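Local coordinates for capsule biosynthesis protein capD (Bacillus anthracis, PDB 3G9K) that cleaves the poly-gamma-D-glutamate capsule and transfers its fragments to peptidoglycan, this chain being the larger, N-terminal piece of a gamma-glutamyltransferase-family enzyme made as one precursor, at residues A[63-68]-A[176-181]; A[104-109]-A[216-221]; A[183-186]-A[192-195]; A[197-202]-A[208-213]. All coordinates share one frame; numbering follows the deposited sequence.

Contact 1 of 4, residues A[63-68]-A[176-181]; sequences SGIGGG and TDLART
I65 of the loop meets L178 and T181 of helix 176-188 through its terminal methyl alone, which touches these two residues one turn apart. I65 CD1 lies 3.7 Å from T181 CG2 and 3.8 Å from L178 CD1. The branch carrying that methyl, CG1, stands between the backbone N and the carbonyl carbon (chi1 60°), and the chain beyond it is extended, which projects CD1 out of the loop toward the helix. I65 and L178 point in opposing directions and overlap only at their ends, whereas T181 is met at an oblique angle. The backbones stay well apart, the CA atoms of I65 and L178 being 9.6 Å from each other.

I65 sits in a type I beta turn from G64 to G67, closed by the bond from G67 N to G64 O (3.0 Å), within the glycine-rich loop that joins helix 44-58 to strand 68-74. This loop lies at the interface with the other CapD chain of the assembly, into which G68 continues the sheet by an antiparallel ladder. Y53, F104 and V105 also pack against I65, as does F33 of the other chain.

Polar bonds lie outside the apolar patch. T181 OG1 is hydrogen-bonded to the carbonyl oxygen of A31 of that chain. On the helix itself, R180 NH1 forms a salt bridge with D177 OD1 at 3.3 Å, approaching from above the carboxylate plane.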
loop_
_atom_site.group_PDB
_atom_site.type_symbol
_atom_site.label_atom_id
_atom_site.label_comp_id
_atom_site.label_asym_id
_atom_site.label_seq_id
_atom_site.Cartn_x
_atom_site.Cartn_y
_atom_site.Cartn_z
ATOM N N SER A 63 -3.750 6.777 -4.749
ATOM C CA SER A 63 -4.097 7.086 -3.377
ATOM C C SER A 63 -4.428 8.571 -3.318
ATOM O O SER A 63 -4.172 9.306 -4.284
ATOM C CB SER A 63 -2.951 6.779 -2.410
ATOM O OG SER A 63 -1.874 7.744 -2.494
ATOM N N GLY A 64 -4.953 9.009 -2.180
ATOM C CA GLY A 64 -5.107 10.440 -1.933
ATOM C C GLY A 64 -6.148 10.812 -0.904
ATOM O O GLY A 64 -6.639 9.970 -0.141
ATOM N N ILE A 65 -6.510 12.096 -0.873
ATOM C CA ILE A 65 -7.357 12.591 0.224
ATOM C C ILE A 65 -8.773 12.013 0.111
ATOM O O ILE A 65 -9.504 12.020 1.090
ATOM C CB ILE A 65 -7.362 14.138 0.402
ATOM C CG1 ILE A 65 -7.867 14.883 -0.849
ATOM C CG2 ILE A 65 -5.967 14.597 0.707
ATOM C CD1 ILE A 65 -7.942 16.378 -0.676
ATOM N N GLY A 66 -9.128 11.523 -1.081
ATOM C CA GLY A 66 -10.465 10.948 -1.327
ATOM C C GLY A 66 -10.555 9.499 -0.890
ATOM O O GLY A 66 -11.615 8.879 -1.006
ATOM N N GLY A 67 -9.436 8.942 -0.434
ATOM C CA GLY A 67 -9.347 7.558 0.065
ATOM C C GLY A 67 -9.039 7.276 1.544
ATOM O O GLY A 67 -9.509 7.985 2.473
ATOM N N GLY A 68 -8.249 6.219 1.756
ATOM C CA GLY A 68 -7.901 5.759 3.083
ATOM C C GLY A 68 -6.608 5.004 3.054
ATOM O O GLY A 68 -5.922 5.012 2.053
ATOM N N THR A 176 -5.083 23.197 -9.494
ATOM C CA THR A 176 -5.533 24.356 -8.758
ATOM C C THR A 176 -6.639 24.119 -7.737
ATOM O O THR A 176 -6.522 24.580 -6.610
ATOM C CB THR A 176 -5.960 25.440 -9.722
ATOM O OG1 THR A 176 -4.813 25.773 -10.515
ATOM C CG2 THR A 176 -6.463 26.668 -8.971
ATOM N N ASP A 177 -7.689 23.397 -8.119
ATOM C CA ASP A 177 -8.764 23.014 -7.193
ATOM C C ASP A 177 -8.219 22.235 -6.008
ATOM O O ASP A 177 -8.597 22.522 -4.864
ATOM C CB ASP A 177 -9.854 22.158 -7.869
ATOM C CG ASP A 177 -10.662 22.910 -8.937
ATOM O OD1 ASP A 177 -10.521 24.127 -9.081
ATOM O OD2 ASP A 177 -11.509 22.262 -9.596
ATOM N N LEU A 178 -7.360 21.248 -6.268
ATOM C CA LEU A 178 -6.739 20.476 -5.195
ATOM C C LEU A 178 -5.859 21.329 -4.276
ATOM O O LEU A 178 -5.838 21.103 -3.061
ATOM C CB LEU A 178 -5.944 19.258 -5.739
ATOM C CG LEU A 178 -5.249 18.300 -4.762
ATOM C CD1 LEU A 178 -6.249 17.688 -3.758
ATOM C CD2 LEU A 178 -4.486 17.178 -5.550
ATOM N N ALA A 179 -5.077 22.251 -4.856
ATOM C CA ALA A 179 -4.299 23.190 -4.033
ATOM C C ALA A 179 -5.203 23.950 -3.076
ATOM O O ALA A 179 -4.922 24.019 -1.913
ATOM C CB ALA A 179 -3.484 24.127 -4.887
ATOM N N ARG A 180 -6.324 24.462 -3.563
ATOM C CA ARG A 180 -7.297 25.131 -2.715
ATOM C C ARG A 180 -7.731 24.258 -1.560
ATOM O O ARG A 180 -7.719 24.710 -0.402
ATOM C CB ARG A 180 -8.517 25.563 -3.532
ATOM C CG ARG A 180 -9.484 26.447 -2.762
ATOM C CD ARG A 180 -10.607 26.945 -3.690
ATOM N NE ARG A 180 -10.033 27.535 -4.903
ATOM C CZ ARG A 180 -10.157 27.056 -6.144
ATOM N NH1 ARG A 180 -10.865 25.969 -6.418
ATOM N NH2 ARG A 180 -9.559 27.694 -7.141
ATOM N N THR A 181 -8.110 23.006 -1.850
ATOM C CA THR A 181 -8.544 22.092 -0.810
ATOM C C THR A 181 -7.436 21.857 0.195
ATOM O O THR A 181 -7.668 21.893 1.405
ATOM C CB THR A 181 -9.062 20.743 -1.394
ATOM O OG1 THR A 181 -10.138 21.017 -2.311
ATOM C CG2 THR A 181 -9.541 19.703 -0.262
#

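Contact 2 of 4, residues A[104-109]-A[216-221]; sequences FVAGME and YKVEVR
The start of helix 104-115 packs here against the loop that leads into strand 219-228 of the antiparallel sheet, with A106 touching both Y216 and V218. A106 CB is 3.6 Å from Y216 CD1 and 3.7 Å from Y216 CE1, so the methyl meets the CD1-CE1 bond of the ring obliquely. Two residues further on, V218 uses a single branch: its CG2 lies 4.0 Å from A106 CB and also reaches backbone, at 3.6 Å from A106 O and 3.7 Å from G107 N. CG2, on the side of the V218 N, is the branch turned to the helix, and the backbones come close at this point, with the CA atoms of G107 and V218 6.0 Å apart.

Gamma-glutamyltransferases belong to the Ntn-hydrolase superfamily, whose core is a four-layer alpha-beta-beta-alpha sandwich with two sheets packed between helical layers; this contact joins a helix to the approach of one sheet strand. V218 also touches I82 on the adjacent strand 79-83 and Y110 further along the helix. The Y216 hydroxyl is hydrogen-bonded to the carbonyl oxygen of R85, while the carbonyl oxygen of K217 accepts from R55 of the other CapD chain.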
loop_
_atom_site.group_PDB
_atom_site.type_symbol
_atom_site.label_atom_id
_atom_site.label_comp_id
_atom_site.label_asym_id
_atom_site.label_seq_id
_atom_site.Cartn_x
_atom_site.Cartn_y
_atom_site.Cartn_z
ATOM N N PHE A 104 -8.233 9.332 4.924
ATOM C CA PHE A 104 -6.873 9.828 4.754
ATOM C C PHE A 104 -6.544 11.089 5.615
ATOM O O PHE A 104 -5.567 11.089 6.409
ATOM C CB PHE A 104 -6.658 10.159 3.258
ATOM C CG PHE A 104 -5.250 10.548 2.918
ATOM C CD1 PHE A 104 -4.823 11.876 3.065
ATOM C CD2 PHE A 104 -4.353 9.622 2.419
ATOM C CE1 PHE A 104 -3.525 12.266 2.757
ATOM C CE2 PHE A 104 -3.039 10.000 2.108
ATOM C CZ PHE A 104 -2.645 11.347 2.267
ATOM N N VAL A 105 -7.318 12.163 5.413
ATOM C CA VAL A 105 -7.076 13.451 6.092
ATOM C C VAL A 105 -7.117 13.321 7.641
ATOM O O VAL A 105 -6.201 13.809 8.338
ATOM C CB VAL A 105 -7.995 14.538 5.537
ATOM C CG1 VAL A 105 -7.911 15.840 6.377
ATOM C CG2 VAL A 105 -7.631 14.802 4.069
ATOM N N ALA A 106 -8.145 12.642 8.152
ATOM C CA ALA A 106 -8.276 12.291 9.588
ATOM C C ALA A 106 -7.129 11.405 10.110
ATOM O O ALA A 106 -6.615 11.632 11.230
ATOM C CB ALA A 106 -9.604 11.625 9.868
ATOM N N GLY A 107 -6.697 10.433 9.305
ATOM C CA GLY A 107 -5.552 9.593 9.631
ATOM C C GLY A 107 -4.279 10.364 9.840
ATOM O O GLY A 107 -3.617 10.206 10.857
HETATM N N MSE A 108 -3.952 11.185 8.839
HETATM C CA MSE A 108 -2.733 11.988 8.882
HETATM C C MSE A 108 -2.749 12.957 10.064
HETATM O O MSE A 108 -1.725 13.115 10.755
HETATM C CB MSE A 108 -2.540 12.755 7.565
HETATM C CG MSE A 108 -2.312 11.868 6.324
HETATM SE SE MSE A 108 -0.832 10.616 6.519
HETATM C CE MSE A 108 -1.721 8.934 6.302
ATOM N N GLU A 109 -3.911 13.588 10.339
ATOM C CA GLU A 109 -3.976 14.494 11.479
ATOM C C GLU A 109 -3.811 13.765 12.808
ATOM O O GLU A 109 -3.111 14.266 13.693
ATOM C CB GLU A 109 -5.265 15.298 11.514
ATOM C CG GLU A 109 -5.323 16.271 12.715
ATOM C CD GLU A 109 -6.404 17.288 12.532
ATOM O OE1 GLU A 109 -6.234 18.186 11.685
ATOM O OE2 GLU A 109 -7.427 17.157 13.206
ATOM N N TYR A 216 -16.592 10.744 10.970
ATOM C CA TYR A 216 -15.503 9.835 10.687
ATOM C C TYR A 216 -14.546 9.771 11.876
ATOM O O TYR A 216 -14.168 10.800 12.413
ATOM C CB TYR A 216 -14.715 10.251 9.439
ATOM C CG TYR A 216 -13.623 9.204 9.180
ATOM C CD1 TYR A 216 -12.351 9.331 9.722
ATOM C CD2 TYR A 216 -13.918 8.035 8.455
ATOM C CE1 TYR A 216 -11.372 8.355 9.520
ATOM C CE2 TYR A 216 -12.935 7.046 8.253
ATOM C CZ TYR A 216 -11.684 7.206 8.796
ATOM O OH TYR A 216 -10.725 6.234 8.632
ATOM N N LYS A 217 -14.142 8.559 12.253
ATOM C CA LYS A 217 -13.137 8.344 13.309
ATOM C C LYS A 217 -12.071 7.329 12.895
ATOM O O LYS A 217 -12.392 6.253 12.362
ATOM C CB LYS A 217 -13.800 7.838 14.585
ATOM C CG LYS A 217 -14.751 8.861 15.236
ATOM C CD LYS A 217 -14.036 10.170 15.618
ATOM C CE LYS A 217 -15.019 11.270 16.026
ATOM N NZ LYS A 217 -14.480 12.638 15.724
ATOM N N VAL A 218 -10.817 7.691 13.136
ATOM C CA VAL A 218 -9.682 6.762 13.005
ATOM C C VAL A 218 -9.744 5.674 14.073
ATOM O O VAL A 218 -10.308 5.901 15.134
ATOM C CB VAL A 218 -8.343 7.507 13.141
ATOM C CG1 VAL A 218 -7.218 6.553 13.109
ATOM C CG2 VAL A 218 -8.198 8.506 12.021
ATOM N N GLU A 219 -9.197 4.505 13.775
ATOM C CA GLU A 219 -8.994 3.467 14.802
ATOM C C GLU A 219 -7.504 3.189 14.993
ATOM O O GLU A 219 -6.755 3.068 14.003
ATOM C CB GLU A 219 -9.751 2.208 14.424
ATOM C CG GLU A 219 -11.270 2.440 14.276
ATOM C CD GLU A 219 -11.980 2.757 15.618
ATOM O OE1 GLU A 219 -11.430 2.402 16.675
ATOM O OE2 GLU A 219 -13.068 3.394 15.618
ATOM N N VAL A 220 -7.082 3.146 16.260
ATOM C CA VAL A 220 -5.725 2.760 16.652
ATOM C C VAL A 220 -5.821 1.304 17.065
ATOM O O VAL A 220 -6.738 0.928 17.786
ATOM C CB VAL A 220 -5.176 3.657 17.769
ATOM C CG1 VAL A 220 -3.786 3.224 18.209
ATOM C CG2 VAL A 220 -5.177 5.095 17.290
ATOM N N ARG A 221 -4.936 0.470 16.505
ATOM C CA ARG A 221 -5.010 -0.977 16.679
ATOM C C ARG A 221 -3.618 -1.468 17.030
ATOM O O ARG A 221 -2.629 -0.784 16.770
ATOM C CB ARG A 221 -5.522 -1.669 15.420
ATOM C CG ARG A 221 -6.841 -1.147 14.874
ATOM C CD ARG A 221 -7.380 -2.079 13.780
ATOM N NE ARG A 221 -8.492 -1.502 13.017
ATOM C CZ ARG A 221 -9.756 -1.443 13.419
ATOM N NH1 ARG A 221 -10.125 -1.964 14.597
ATOM N NH2 ARG A 221 -10.676 -0.869 12.639
#

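Contact 3 of 4, residues A[183-186]-A[192-195]; sequences KKIQ and GFYE
Helix 176-188 and the short helix 191-194 come so close after the intervening turn that the CA atoms of I185 and G192 are only 4.5 Å apart. Glycine at 192 lets the backbones come this close beside the carbonyl oxygen of K184.

I185 and F193 run alongside each other in a common direction. I185 CG1 is 4.1 Å from F193 CB, and I185 CD1 is also 4.1 Å from F193 CD1, meeting the ring obliquely. Beyond this pair, V105 touches both residues, and the F193 ring meets F33 of the other CapD chain.

The polar side is organised by K184. Its chain runs extended past G192, bringing CD to 3.8 Å from G192 O, and then bends at its last torsion (chi4 -67°) to present NZ to a water molecule. That water accepts from K184 NZ at 2.8 Å; it also lies 2.7 Å from G192 O and 2.7 Å from E195 O, within hydrogen-bonding reach of both. The ammonium group has a second partner in E188, with which it forms a salt bridge.

The chemistry thus divides: aliphatic and aromatic carbons fill the inner side, while on the other the water links the lysine to two backbone oxygens, G192 O and E195 O, and may help to satisfy them, with E188 probably balancing the charge of the lysine.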
loop_
_atom_site.group_PDB
_atom_site.type_symbol
_atom_site.label_atom_id
_atom_site.label_comp_id
_atom_site.label_asym_id
_atom_site.label_seq_id
_atom_site.Cartn_x
_atom_site.Cartn_y
_atom_site.Cartn_z
ATOM N N LYS A 183 -4.825 23.728 0.845
ATOM C CA LYS A 183 -4.596 24.949 1.621
ATOM C C LYS A 183 -5.653 25.128 2.709
ATOM O O LYS A 183 -5.336 25.568 3.816
ATOM C CB LYS A 183 -4.523 26.161 0.676
ATOM C CG LYS A 183 -3.202 26.198 -0.073
ATOM C CD LYS A 183 -3.224 27.180 -1.248
ATOM C CE LYS A 183 -1.846 27.630 -1.585
ATOM N NZ LYS A 183 -1.883 28.848 -2.471
ATOM N N LYS A 184 -6.908 24.716 2.441
ATOM C CA LYS A 184 -7.974 24.792 3.457
ATOM C C LYS A 184 -7.703 23.858 4.614
ATOM O O LYS A 184 -7.894 24.206 5.766
ATOM C CB LYS A 184 -9.350 24.458 2.847
ATOM C CG LYS A 184 -10.546 25.028 3.662
ATOM C CD LYS A 184 -11.838 24.873 2.869
ATOM C CE LYS A 184 -13.010 25.669 3.435
ATOM N NZ LYS A 184 -13.523 25.242 4.734
ATOM N N ILE A 185 -7.277 22.651 4.288
ATOM C CA ILE A 185 -6.868 21.679 5.297
ATOM C C ILE A 185 -5.628 22.225 6.065
ATOM O O ILE A 185 -5.518 22.055 7.282
ATOM C CB ILE A 185 -6.534 20.329 4.625
ATOM C CG1 ILE A 185 -7.785 19.652 4.080
ATOM C CG2 ILE A 185 -5.782 19.403 5.573
ATOM C CD1 ILE A 185 -7.502 18.497 3.137
ATOM N N GLN A 186 -4.699 22.845 5.343
ATOM C CA GLN A 186 -3.481 23.414 5.956
ATOM C C GLN A 186 -3.880 24.476 7.006
ATOM O O GLN A 186 -3.308 24.509 8.095
ATOM C CB GLN A 186 -2.562 23.995 4.909
ATOM C CG GLN A 186 -1.263 24.622 5.462
ATOM C CD GLN A 186 -0.462 25.185 4.348
ATOM O OE1 GLN A 186 -0.964 26.008 3.601
ATOM N NE2 GLN A 186 0.777 24.731 4.198
ATOM N N GLY A 192 -11.323 21.382 7.755
ATOM C CA GLY A 192 -11.272 21.887 6.397
ATOM C C GLY A 192 -11.711 20.904 5.332
ATOM O O GLY A 192 -11.931 21.306 4.218
ATOM N N PHE A 193 -11.712 19.613 5.667
ATOM C CA PHE A 193 -12.165 18.529 4.770
ATOM C C PHE A 193 -13.542 17.994 5.210
ATOM O O PHE A 193 -14.419 17.858 4.371
ATOM C CB PHE A 193 -11.134 17.410 4.774
ATOM C CG PHE A 193 -11.431 16.258 3.831
ATOM C CD1 PHE A 193 -10.945 16.261 2.531
ATOM C CD2 PHE A 193 -12.120 15.128 4.274
ATOM C CE1 PHE A 193 -11.174 15.209 1.674
ATOM C CE2 PHE A 193 -12.350 14.059 3.412
ATOM C CZ PHE A 193 -11.894 14.102 2.122
ATOM N N TYR A 194 -13.705 17.701 6.522
ATOM C CA TYR A 194 -14.860 16.978 7.054
ATOM C C TYR A 194 -16.037 17.889 7.432
ATOM O O TYR A 194 -17.075 17.407 7.828
ATOM C CB TYR A 194 -14.435 16.111 8.234
ATOM C CG TYR A 194 -13.485 14.993 7.871
ATOM C CD1 TYR A 194 -13.950 13.777 7.376
ATOM C CD2 TYR A 194 -12.110 15.196 7.919
ATOM C CE1 TYR A 194 -13.078 12.786 6.998
ATOM C CE2 TYR A 194 -11.238 14.231 7.568
ATOM C CZ TYR A 194 -11.713 12.998 7.101
ATOM O OH TYR A 194 -10.814 12.035 6.749
ATOM N N GLU A 195 -15.893 19.201 7.223
ATOM C CA GLU A 195 -16.960 20.162 7.476
ATOM C C GLU A 195 -16.800 21.246 6.440
ATOM O O GLU A 195 -15.887 21.200 5.638
ATOM C CB GLU A 195 -16.891 20.729 8.887
ATOM C CG GLU A 195 -16.922 19.686 9.996
ATOM C CD GLU A 195 -16.748 20.311 11.371
ATOM O OE1 GLU A 195 -17.210 21.438 11.581
ATOM O OE2 GLU A 195 -16.135 19.688 12.237
HETATM O O HOH W 1 -14.317 22.648 4.050
#

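Contact 4 of 4, residues A[197-202]-A[208-213]; sequences GVARAI and ISLEDI
L210 and I213 of helix 210-214, one turn apart, meet the backbone and methyl of A199 on helix 196-206. L210 CD2 is 3.6 Å from A199 O and 3.9 Å from A199 CB, while I213 CD1 is likewise 3.6 Å from A199 O; two methyl groups therefore rest against one peptide oxygen. The two branches of I213 divide the work. CG2, anti to the backbone N, packs on A199 CB at 4.1 Å, whereas CD1 extends further to I202 CG2 at 3.8 Å, where the two isoleucines meet at a slant. At the outer margin, the aliphatic R200 CG approaches L210 CD2 to 4.2 Å.

The second shell fixes the start of helix 210-214. S209 is its N-cap, and its OG accepts from D212 N at 3.0 Å with an N-H...O angle of 157°. D212 OD2 is in turn hydrogen-bonded to the backbone N of Y90, and I208 O to the S203 hydroxyl of the preceding helix.

Two consecutive helices joined by a short loop thus pack against each other. Their inner side adjoins helix 191-194, through F193 against I202 and Y194 against I213; V198 reaches T181 and K184 on helix 176-188, and the chain leaves helix 210-214 toward strand 219-228.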
loop_
_atom_site.group_PDB
_atom_site.type_symbol
_atom_site.label_atom_id
_atom_site.label_comp_id
_atom_site.label_asym_id
_atom_site.label_seq_id
_atom_site.Cartn_x
_atom_site.Cartn_y
_atom_site.Cartn_z
ATOM N N GLY A 197 -17.370 23.862 3.188
ATOM C CA GLY A 197 -17.560 23.706 1.767
ATOM C C GLY A 197 -17.052 22.400 1.175
ATOM O O GLY A 197 -17.695 21.845 0.269
ATOM N N VAL A 198 -15.923 21.875 1.672
ATOM C CA VAL A 198 -15.387 20.685 1.096
ATOM C C VAL A 198 -16.335 19.537 1.402
ATOM O O VAL A 198 -16.635 18.742 0.513
ATOM C CB VAL A 198 -13.978 20.332 1.597
ATOM C CG1 VAL A 198 -13.561 18.905 1.093
ATOM C CG2 VAL A 198 -12.985 21.377 1.093
ATOM N N ALA A 199 -16.761 19.461 2.664
ATOM C CA ALA A 199 -17.741 18.482 3.108
ATOM C C ALA A 199 -19.029 18.588 2.328
ATOM O O ALA A 199 -19.600 17.569 1.911
ATOM C CB ALA A 199 -18.011 18.609 4.598
ATOM N N ARG A 200 -19.450 19.819 2.041
ATOM C CA ARG A 200 -20.609 20.001 1.196
ATOM C C ARG A 200 -20.374 19.416 -0.213
ATOM O O ARG A 200 -21.278 18.761 -0.750
ATOM C CB ARG A 200 -21.042 21.477 1.147
ATOM C CG ARG A 200 -21.733 21.946 2.429
ATOM C CD ARG A 200 -22.366 23.313 2.289
ATOM N NE ARG A 200 -21.408 24.406 2.065
ATOM C CZ ARG A 200 -20.708 25.030 3.021
ATOM N NH1 ARG A 200 -20.800 24.661 4.303
ATOM N NH2 ARG A 200 -19.890 26.025 2.684
ATOM N N ALA A 201 -19.199 19.673 -0.810
ATOM C CA ALA A 201 -18.849 19.127 -2.128
ATOM C C ALA A 201 -18.872 17.596 -2.146
ATOM O O ALA A 201 -19.403 16.997 -3.103
ATOM C CB ALA A 201 -17.464 19.617 -2.576
ATOM N N ILE A 202 -18.283 16.984 -1.125
ATOM C CA ILE A 202 -18.281 15.519 -0.987
ATOM C C ILE A 202 -19.691 14.978 -0.838
ATOM O O ILE A 202 -20.053 13.914 -1.403
ATOM C CB ILE A 202 -17.458 15.054 0.226
ATOM C CG1 ILE A 202 -15.978 15.449 0.078
ATOM C CG2 ILE A 202 -17.559 13.511 0.426
ATOM C CD1 ILE A 202 -15.194 15.339 1.420
ATOM N N ILE A 208 -23.516 11.389 0.439
ATOM C CA ILE A 208 -23.177 11.037 1.786
ATOM C C ILE A 208 -23.570 12.225 2.639
ATOM O O ILE A 208 -23.336 13.368 2.237
ATOM C CB ILE A 208 -21.675 10.721 1.969
ATOM C CG1 ILE A 208 -21.305 9.435 1.216
ATOM C CG2 ILE A 208 -21.377 10.501 3.457
ATOM C CD1 ILE A 208 -19.765 9.062 1.299
ATOM N N SER A 209 -24.209 11.961 3.778
ATOM C CA SER A 209 -24.681 13.046 4.646
ATOM C C SER A 209 -23.519 13.784 5.292
ATOM O O SER A 209 -22.469 13.208 5.555
ATOM C CB SER A 209 -25.614 12.557 5.738
ATOM O OG SER A 209 -24.942 11.765 6.683
ATOM N N LEU A 210 -23.732 15.064 5.553
ATOM C CA LEU A 210 -22.747 15.860 6.307
ATOM C C LEU A 210 -22.475 15.208 7.663
ATOM O O LEU A 210 -21.338 15.198 8.119
ATOM C CB LEU A 210 -23.227 17.314 6.455
ATOM C CG LEU A 210 -23.310 18.155 5.177
ATOM C CD1 LEU A 210 -23.910 19.508 5.520
ATOM C CD2 LEU A 210 -21.928 18.293 4.542
ATOM N N GLU A 211 -23.489 14.579 8.257
ATOM C CA GLU A 211 -23.347 13.861 9.503
ATOM C C GLU A 211 -22.342 12.676 9.406
ATOM O O GLU A 211 -21.533 12.472 10.302
ATOM C CB GLU A 211 -24.723 13.317 9.983
ATOM C CG GLU A 211 -25.737 14.388 10.512
ATOM C CD GLU A 211 -26.337 15.307 9.456
ATOM O OE1 GLU A 211 -26.294 14.973 8.257
ATOM O OE2 GLU A 211 -26.919 16.376 9.837
ATOM N N ASP A 212 -22.443 11.861 8.352
ATOM C CA ASP A 212 -21.530 10.723 8.192
ATOM C C ASP A 212 -20.110 11.235 7.961
ATOM O O ASP A 212 -19.145 10.682 8.435
ATOM C CB ASP A 212 -21.903 9.862 6.985
ATOM C CG ASP A 212 -22.952 8.823 7.288
ATOM O OD1 ASP A 212 -23.114 8.461 8.476
ATOM O OD2 ASP A 212 -23.595 8.371 6.317
ATOM N N ILE A 213 -19.974 12.290 7.179
ATOM C CA ILE A 213 -18.657 12.859 6.882
ATOM C C ILE A 213 -17.990 13.380 8.158
ATOM O O ILE A 213 -16.821 13.071 8.424
ATOM C CB ILE A 213 -18.760 13.939 5.792
ATOM C CG1 ILE A 213 -19.207 13.284 4.470
ATOM C CG2 ILE A 213 -17.412 14.674 5.618
ATOM C CD1 ILE A 213 -19.709 14.249 3.416
#

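From the N terminus, the glycine-rich loop 63-68 comes first and meets its partner only at helix 176-188, closing contact 1. Helix 104-115, opening contact 2, follows within that span, but its partner at 216-221 comes after contact 1 has closed, so these two long loops cross. They touch directly, through G67 and F104 and through I65 and V105. Contacts 3 and 4 are short closures in series, and both fall within the span of contact 2. Contact 3 shares helix 176-188 with contact 1, reaches contact 2 through Y194 and A106, and packs on contact 4 through Y194 and I213. Together they tie the helical segment 176-214 to helix 104-115 and the sheet.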